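Local atomic coordinates of laccase (Uncultured bacterium, PDB entry 4F7K), a protein that probably couples the one-electron oxidation of phenolic substrates to the four-electron reduction of dioxygen to water, as multicopper laccases do. Residues Leu133-Asp138 against Val184-Ile189; Gly165-Ala170 against Gly254-Gly259; Phe197-Glu202 against Ile245-Pro250. All blocks are in the same frame, centred on the assembly; numbering follows the deposited sequence.

Contact 1: residues Leu133-Asp138 against Val184-Ile189; sequences LIIMID and VRLRLI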
# COMPACT_ATOMS: atom_id res chain seq x y z
N LEU A 133 9.18 -4.44 -11.37
CA LEU A 133 7.86 -5.09 -11.33
C LEU A 133 7.09 -4.73 -10.06
O LEU A 133 7.69 -4.56 -8.99
CB LEU A 133 7.98 -6.62 -11.44
CG LEU A 133 8.92 -7.10 -12.56
CD1 LEU A 133 9.34 -8.57 -12.41
CD2 LEU A 133 8.36 -6.81 -13.97
N ILE A 134 5.77 -4.61 -10.19
CA ILE A 134 4.91 -4.28 -9.07
C ILE A 134 4.13 -5.54 -8.69
O ILE A 134 3.56 -6.18 -9.56
CB ILE A 134 3.95 -3.14 -9.47
CG1 ILE A 134 4.72 -1.82 -9.64
CG2 ILE A 134 2.77 -3.01 -8.49
CD1 ILE A 134 4.01 -0.77 -10.51
N ILE A 135 4.11 -5.87 -7.40
CA ILE A 135 3.49 -7.09 -6.93
C ILE A 135 2.41 -6.73 -5.93
O ILE A 135 2.71 -6.40 -4.76
CB ILE A 135 4.50 -8.03 -6.18
CG1 ILE A 135 5.90 -7.99 -6.81
CG2 ILE A 135 3.91 -9.44 -6.02
CD1 ILE A 135 5.96 -8.42 -8.22
N MET A 136 1.16 -6.85 -6.38
CA MET A 136 0.01 -6.53 -5.56
C MET A 136 -0.60 -7.84 -5.04
O MET A 136 -1.04 -8.73 -5.82
CB MET A 136 -1.01 -5.67 -6.34
CG MET A 136 -0.51 -4.22 -6.59
SD MET A 136 -1.31 -3.39 -8.02
CE MET A 136 -0.61 -4.24 -9.45
N ILE A 137 -0.57 -7.98 -3.73
CA ILE A 137 -1.07 -9.19 -3.12
C ILE A 137 -2.44 -8.91 -2.52
O ILE A 137 -2.62 -7.94 -1.80
CB ILE A 137 -0.09 -9.76 -2.08
CG1 ILE A 137 1.30 -9.95 -2.72
CG2 ILE A 137 -0.60 -11.08 -1.50
CD1 ILE A 137 2.42 -10.41 -1.75
N ASP A 138 -3.42 -9.74 -2.87
CA ASP A 138 -4.79 -9.53 -2.39
C ASP A 138 -5.37 -10.93 -2.13
O ASP A 138 -4.85 -11.94 -2.61
CB ASP A 138 -5.58 -8.79 -3.48
CG ASP A 138 -6.80 -8.00 -2.96
OD1 ASP A 138 -7.11 -8.09 -1.73
OD2 ASP A 138 -7.43 -7.29 -3.83
N VAL A 184 16.34 -7.64 -10.52
CA VAL A 184 14.97 -7.14 -10.48
C VAL A 184 14.67 -6.26 -9.29
O VAL A 184 15.10 -6.56 -8.18
CB VAL A 184 13.91 -8.28 -10.56
CG1 VAL A 184 14.09 -9.07 -11.84
CG2 VAL A 184 13.96 -9.18 -9.31
N ARG A 185 13.93 -5.18 -9.52
CA ARG A 185 13.27 -4.44 -8.46
C ARG A 185 11.82 -4.96 -8.32
O ARG A 185 11.08 -4.98 -9.28
CB ARG A 185 13.29 -2.93 -8.75
CG ARG A 185 12.78 -2.07 -7.60
CD ARG A 185 12.88 -0.60 -7.93
NE ARG A 185 12.48 0.24 -6.79
CZ ARG A 185 12.82 1.53 -6.65
NH1 ARG A 185 13.54 2.13 -7.58
NH2 ARG A 185 12.41 2.24 -5.58
N LEU A 186 11.48 -5.42 -7.12
CA LEU A 186 10.19 -5.97 -6.80
C LEU A 186 9.49 -5.08 -5.76
O LEU A 186 9.93 -5.00 -4.61
CB LEU A 186 10.34 -7.42 -6.27
CG LEU A 186 11.02 -8.43 -7.22
CD1 LEU A 186 11.32 -9.71 -6.49
CD2 LEU A 186 10.15 -8.73 -8.44
N ARG A 187 8.42 -4.41 -6.20
CA ARG A 187 7.60 -3.48 -5.40
C ARG A 187 6.36 -4.17 -4.85
O ARG A 187 5.34 -4.31 -5.55
CB ARG A 187 7.21 -2.27 -6.26
CG ARG A 187 8.44 -1.46 -6.78
CD ARG A 187 7.95 -0.33 -7.62
NE ARG A 187 8.98 0.35 -8.40
CZ ARG A 187 9.45 1.57 -8.13
NH1 ARG A 187 9.01 2.24 -7.06
NH2 ARG A 187 10.38 2.12 -8.92
N LEU A 188 6.46 -4.62 -3.59
CA LEU A 188 5.44 -5.46 -3.01
C LEU A 188 4.46 -4.56 -2.34
O LEU A 188 4.83 -3.67 -1.58
CB LEU A 188 6.02 -6.44 -1.97
CG LEU A 188 6.68 -7.74 -2.41
CD1 LEU A 188 7.75 -7.59 -3.48
CD2 LEU A 188 7.27 -8.44 -1.16
N ILE A 189 3.19 -4.82 -2.61
CA ILE A 189 2.15 -4.06 -1.99
C ILE A 189 1.09 -5.01 -1.49
O ILE A 189 0.56 -5.79 -2.30
CB ILE A 189 1.48 -3.07 -2.97
CG1 ILE A 189 2.53 -2.22 -3.69
CG2 ILE A 189 0.48 -2.22 -2.20
CD1 ILE A 189 1.97 -1.32 -4.83
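I135 and R187 sit at the middle of a parallel strand pair in the second of three multicopper oxidase regions, whose fold is the cupredoxin-like beta sandwich. The amide of I135 binds R187 O at 2.7 Å, and its carbonyl receives the amide of I189, so this residue is held to the neighbouring strand through both of its backbone polar atoms; L133 N to R185 O and I137 N to I189 O continue the pattern at the two ends. One face of the pair carries L133, I135, L186 and L188. There L133 and L186 run side by side, CD1 of the first 4.1 Å from CD2 of the second. I135 packs CG1 at 3.8 Å from L188 CD1, and its folded second torsion (chi2 -60°, against extended chains in I134 and I189) sets CD1 beside L186 CD2, so that one isoleucine touches both leucines. The other face bears I134, M136, R187 and I189 and is covered in part by strand 116-122. I189 extends CD1 to 4.1 Å from I134 CG2, and M136 rests its CG near the same methyl while the thioether turns off from the neighbouring strand. R187 is stretched from CG to NE, its CD 4.1 Å from I134 CG1, and its NE forms a salt bridge with D132. R185 is paired with D234 and E123, acids that would probably offset the repulsion between two like charges stacked closely: NH2 of R187 lies 3.3 Å above the plane of the R185 guanidinium, over its centre.

Contact 2: residues Gly165-Ala170 against Gly254-Gly259; sequences GNFARA and GPYLLG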
# COMPACT_ATOMS: atom_id res chain seq x y z
N GLY A 165 -9.40 -17.72 5.10
CA GLY A 165 -8.83 -17.16 3.89
C GLY A 165 -8.40 -18.21 2.91
O GLY A 165 -7.54 -19.06 3.23
N ASN A 166 -8.99 -18.14 1.72
CA ASN A 166 -8.81 -19.21 0.76
C ASN A 166 -8.06 -18.92 -0.56
O ASN A 166 -7.19 -19.69 -0.93
CB ASN A 166 -10.12 -19.96 0.50
CG ASN A 166 -9.86 -21.39 0.14
OD1 ASN A 166 -8.70 -21.78 -0.00
ND2 ASN A 166 -10.91 -22.20 0.02
N PHE A 167 -8.45 -17.88 -1.29
CA PHE A 167 -7.80 -17.60 -2.56
C PHE A 167 -7.04 -16.29 -2.46
O PHE A 167 -7.64 -15.24 -2.31
CB PHE A 167 -8.81 -17.60 -3.72
CG PHE A 167 -8.16 -17.69 -5.07
CD1 PHE A 167 -7.59 -18.89 -5.49
CD2 PHE A 167 -8.05 -16.57 -5.89
CE1 PHE A 167 -6.94 -18.97 -6.73
CE2 PHE A 167 -7.41 -16.63 -7.12
CZ PHE A 167 -6.85 -17.82 -7.54
N ALA A 168 -5.72 -16.37 -2.46
CA ALA A 168 -4.86 -15.20 -2.33
C ALA A 168 -3.95 -15.24 -3.54
O ALA A 168 -3.58 -16.31 -3.96
CB ALA A 168 -4.07 -15.29 -1.04
N ARG A 169 -3.68 -14.08 -4.15
CA ARG A 169 -2.79 -14.01 -5.29
C ARG A 169 -1.92 -12.80 -5.24
O ARG A 169 -2.36 -11.75 -4.77
CB ARG A 169 -3.56 -13.91 -6.61
CG ARG A 169 -3.78 -15.21 -7.30
CD ARG A 169 -4.49 -14.96 -8.60
NE ARG A 169 -3.53 -14.77 -9.64
CZ ARG A 169 -3.79 -14.31 -10.86
NH1 ARG A 169 -5.05 -13.98 -11.23
NH2 ARG A 169 -2.77 -14.18 -11.71
N ALA A 170 -0.71 -12.97 -5.75
CA ALA A 170 0.22 -11.90 -6.04
C ALA A 170 0.11 -11.57 -7.54
O ALA A 170 0.47 -12.36 -8.36
CB ALA A 170 1.66 -12.36 -5.72
N GLY A 254 1.79 -25.95 5.28
CA GLY A 254 2.72 -25.94 4.19
C GLY A 254 2.61 -24.66 3.37
O GLY A 254 1.68 -23.87 3.58
N PRO A 255 3.56 -24.44 2.45
CA PRO A 255 3.61 -23.21 1.65
C PRO A 255 2.42 -23.06 0.70
O PRO A 255 1.96 -24.02 0.07
CB PRO A 255 4.93 -23.35 0.83
CG PRO A 255 5.29 -24.78 0.86
CD PRO A 255 4.70 -25.33 2.17
N TYR A 256 1.90 -21.86 0.63
CA TYR A 256 0.86 -21.53 -0.33
C TYR A 256 1.51 -20.66 -1.42
O TYR A 256 2.11 -19.63 -1.11
CB TYR A 256 -0.27 -20.77 0.40
CG TYR A 256 -1.40 -20.33 -0.50
CD1 TYR A 256 -2.53 -21.13 -0.64
CD2 TYR A 256 -1.34 -19.13 -1.19
CE1 TYR A 256 -3.56 -20.75 -1.46
CE2 TYR A 256 -2.38 -18.74 -2.03
CZ TYR A 256 -3.48 -19.57 -2.15
OH TYR A 256 -4.51 -19.23 -2.93
N LEU A 257 1.41 -21.04 -2.69
CA LEU A 257 1.99 -20.19 -3.75
C LEU A 257 1.06 -19.04 -4.18
O LEU A 257 0.01 -19.30 -4.77
CB LEU A 257 2.42 -21.03 -4.98
CG LEU A 257 3.18 -20.34 -6.13
CD1 LEU A 257 4.52 -19.78 -5.64
CD2 LEU A 257 3.42 -21.33 -7.30
N LEU A 258 1.45 -17.80 -3.84
CA LEU A 258 0.74 -16.55 -4.25
C LEU A 258 0.86 -16.25 -5.74
O LEU A 258 -0.08 -15.77 -6.38
CB LEU A 258 1.26 -15.35 -3.47
CG LEU A 258 1.16 -15.42 -1.95
CD1 LEU A 258 1.98 -14.29 -1.29
CD2 LEU A 258 -0.30 -15.32 -1.56
N GLY A 259 2.03 -16.54 -6.30
CA GLY A 259 2.26 -16.35 -7.72
C GLY A 259 3.74 -16.42 -8.01
O GLY A 259 4.54 -16.62 -7.09
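R169 and L258 bring their CA atoms to 4.5 Å where strands 167-170 and 256-259 meet at 46° without a run of paired residues. These are edge strands of the two facing sheets of a cupredoxin-like beta sandwich, and the contact joins the sheets along one margin. The backbone joins once, A170 N to L258 O at 2.9 Å, with the donor standing well above the carbonyl plane. L258 and G259 both face F247 on the adjoining strand, consistent with a classic beta bulge; the helical backbone angles of L258 turn its carbonyl out of the sheet and toward A170. G259 lacks a CB, which would come within 2.9 Å of A170 O. Y256 makes the second link with its side chain. A chi1 of 178° sets CG anti to the backbone N; the ring extends from there to the other strand, where its hydroxyl accepts a nearly straight hydrogen bond from A168 N, 3.1 Å from OH. A168 O lies at the edge of the ring and in its plane, 3.3 Å from CE2. The F167 side chain crosses that of Y256 at about a right angle, its CD1 near the hydroxyl. A phenylalanine in place of Y256 would probably leave the A168 amide without its hydroxyl partner and this end of the sandwich edge tied less firmly. Farther along the strands the contact turns apolar: L258 covers both alanines, setting CB 3.8 Å from A170 CB while its CD2 lies 3.8 Å from A168 CB.

Contact 3: residues Phe197-Glu202 against Ile245-Pro250; sequences FPVELE and IGFVFP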
# COMPACT_ATOMS: atom_id res chain seq x y z
N PHE A 197 -0.15 -10.63 5.35
CA PHE A 197 0.58 -11.60 4.55
C PHE A 197 2.06 -11.63 4.96
O PHE A 197 2.80 -10.66 4.71
CB PHE A 197 0.48 -11.21 3.07
CG PHE A 197 -0.88 -11.46 2.46
CD1 PHE A 197 -1.37 -12.76 2.33
CD2 PHE A 197 -1.65 -10.41 1.98
CE1 PHE A 197 -2.62 -13.01 1.78
CE2 PHE A 197 -2.92 -10.63 1.39
CZ PHE A 197 -3.40 -11.95 1.29
N PRO A 198 2.51 -12.75 5.57
CA PRO A 198 3.95 -13.00 5.52
C PRO A 198 4.27 -13.34 4.09
O PRO A 198 3.49 -14.05 3.43
CB PRO A 198 4.15 -14.26 6.38
CG PRO A 198 2.78 -14.77 6.77
CD PRO A 198 1.73 -13.90 6.08
N VAL A 199 5.38 -12.82 3.58
CA VAL A 199 5.75 -13.10 2.20
C VAL A 199 7.18 -13.60 2.12
O VAL A 199 8.11 -12.84 2.40
CB VAL A 199 5.60 -11.89 1.28
CG1 VAL A 199 5.87 -12.31 -0.17
CG2 VAL A 199 4.19 -11.25 1.42
N GLU A 200 7.34 -14.85 1.71
CA GLU A 200 8.67 -15.42 1.44
C GLU A 200 9.00 -15.34 -0.05
O GLU A 200 8.20 -15.76 -0.90
CB GLU A 200 8.75 -16.86 1.91
CG GLU A 200 8.81 -17.01 3.40
CD GLU A 200 10.00 -16.27 4.05
OE1 GLU A 200 11.09 -16.18 3.43
OE2 GLU A 200 9.85 -15.78 5.20
N LEU A 201 10.15 -14.77 -0.36
CA LEU A 201 10.63 -14.76 -1.74
C LEU A 201 11.42 -15.99 -2.05
O LEU A 201 12.26 -16.38 -1.26
CB LEU A 201 11.49 -13.55 -2.02
CG LEU A 201 10.78 -12.39 -2.67
CD1 LEU A 201 9.66 -11.92 -1.83
CD2 LEU A 201 11.80 -11.30 -2.82
N GLU A 202 11.17 -16.61 -3.20
CA GLU A 202 12.01 -17.72 -3.66
C GLU A 202 12.62 -17.46 -5.02
O GLU A 202 12.04 -16.72 -5.82
CB GLU A 202 11.22 -19.02 -3.66
CG GLU A 202 10.83 -19.45 -2.25
CD GLU A 202 10.09 -20.75 -2.21
OE1 GLU A 202 9.92 -21.40 -3.27
OE2 GLU A 202 9.68 -21.13 -1.10
N ILE A 245 10.76 -17.03 -10.23
CA ILE A 245 10.72 -16.32 -8.97
C ILE A 245 9.36 -16.61 -8.34
O ILE A 245 8.34 -16.57 -9.04
CB ILE A 245 10.91 -14.82 -9.18
CG1 ILE A 245 12.19 -14.56 -9.97
CG2 ILE A 245 10.90 -14.10 -7.84
CD1 ILE A 245 12.35 -13.13 -10.46
N GLY A 246 9.34 -16.95 -7.04
CA GLY A 246 8.10 -17.34 -6.35
C GLY A 246 7.84 -16.47 -5.13
O GLY A 246 8.78 -16.10 -4.41
N PHE A 247 6.56 -16.12 -4.95
CA PHE A 247 6.07 -15.38 -3.80
C PHE A 247 5.23 -16.32 -2.92
O PHE A 247 4.12 -16.75 -3.30
CB PHE A 247 5.23 -14.17 -4.27
CG PHE A 247 6.03 -13.16 -5.05
CD1 PHE A 247 6.74 -12.17 -4.39
CD2 PHE A 247 6.11 -13.24 -6.44
CE1 PHE A 247 7.50 -11.23 -5.11
CE2 PHE A 247 6.88 -12.31 -7.17
CZ PHE A 247 7.59 -11.32 -6.49
N VAL A 248 5.76 -16.64 -1.75
CA VAL A 248 5.19 -17.68 -0.94
C VAL A 248 4.59 -17.17 0.37
O VAL A 248 5.15 -16.34 1.05
CB VAL A 248 6.20 -18.85 -0.71
CG1 VAL A 248 5.63 -19.92 0.23
CG2 VAL A 248 6.55 -19.51 -2.04
N PHE A 249 3.41 -17.71 0.69
CA PHE A 249 2.77 -17.48 1.96
C PHE A 249 2.95 -18.76 2.80
O PHE A 249 2.25 -19.77 2.60
CB PHE A 249 1.30 -17.14 1.69
CG PHE A 249 0.47 -16.89 2.93
CD1 PHE A 249 -0.86 -16.55 2.79
CD2 PHE A 249 0.97 -17.04 4.19
CE1 PHE A 249 -1.68 -16.34 3.91
CE2 PHE A 249 0.15 -16.83 5.32
CZ PHE A 249 -1.17 -16.47 5.16
N PRO A 250 3.91 -18.74 3.74
CA PRO A 250 4.24 -19.90 4.52
C PRO A 250 3.14 -20.14 5.55
O PRO A 250 2.64 -19.19 6.15
CB PRO A 250 5.56 -19.50 5.20
CG PRO A 250 5.45 -18.02 5.36
CD PRO A 250 4.55 -17.52 4.26
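I245 opens the antiparallel pairing against E202, its CG2 methyl 3.5 Å from E202 O. G246 follows as a hydrogen-bonded partner of the same glutamate, accepting E202 N at 2.7 Å and returning its own amide to E202 O from above the carbonyl plane. F247 turns to the buried face, where it and L201 run side by side; L201 CD1 lies 3.9 Å from F247 CD1, and V199 CG1 meets the ring at its edge. V248 lies on the other face, with E200 and E202, and exchanges two in-plane hydrogen bonds with E200. Its CG2 touches the carboxylate of E202, whose extended chain crosses obliquely and leaves OE2 3.6 Å from that methyl. E200 instead bends at chi2, and its OE2 is held by the amide of G224. At F249 CG is anti to the backbone N (chi1 179°), and the ring reaches back to the start of the other segment. It presents a face to the edge of F197 in an offset edge-to-face pair, planes at 89°, while P198 CD packs 3.4 Å from F249 CE2. P250 ends the run with its CD at the edge of the F249 ring and its own ring crossing the E200 side chain at about a right angle, P250 CG 4.0 Å from E200 CG. The pair forms the centre of a four-stranded sheet whose apolar face packs on strands 131-140 and 183-190, consistent with the Greek-key sandwich of a cupredoxin domain.

Overall arrangement
Contacts 1 and 3 lie in facing sheets of one sandwich, their centres about 11 Å apart, and come in series along the chain: strand 183-190 closes the first before strand 197-202 opens the third. Between them runs the hydrophobic core, where I135 and L188 meet F247 and I137 meets F197 and V199. Contact 2 joins the edges: strand 167-173 neighbours 131-140 in the sheet of contact 1, and strand 256-261 neighbours 245-249 in that of contact 3. Its centre is about 9 Å from contact 3, which is nested within its loop, and about 15 Å from contact 1. Together they unite the two layers of the middle domain.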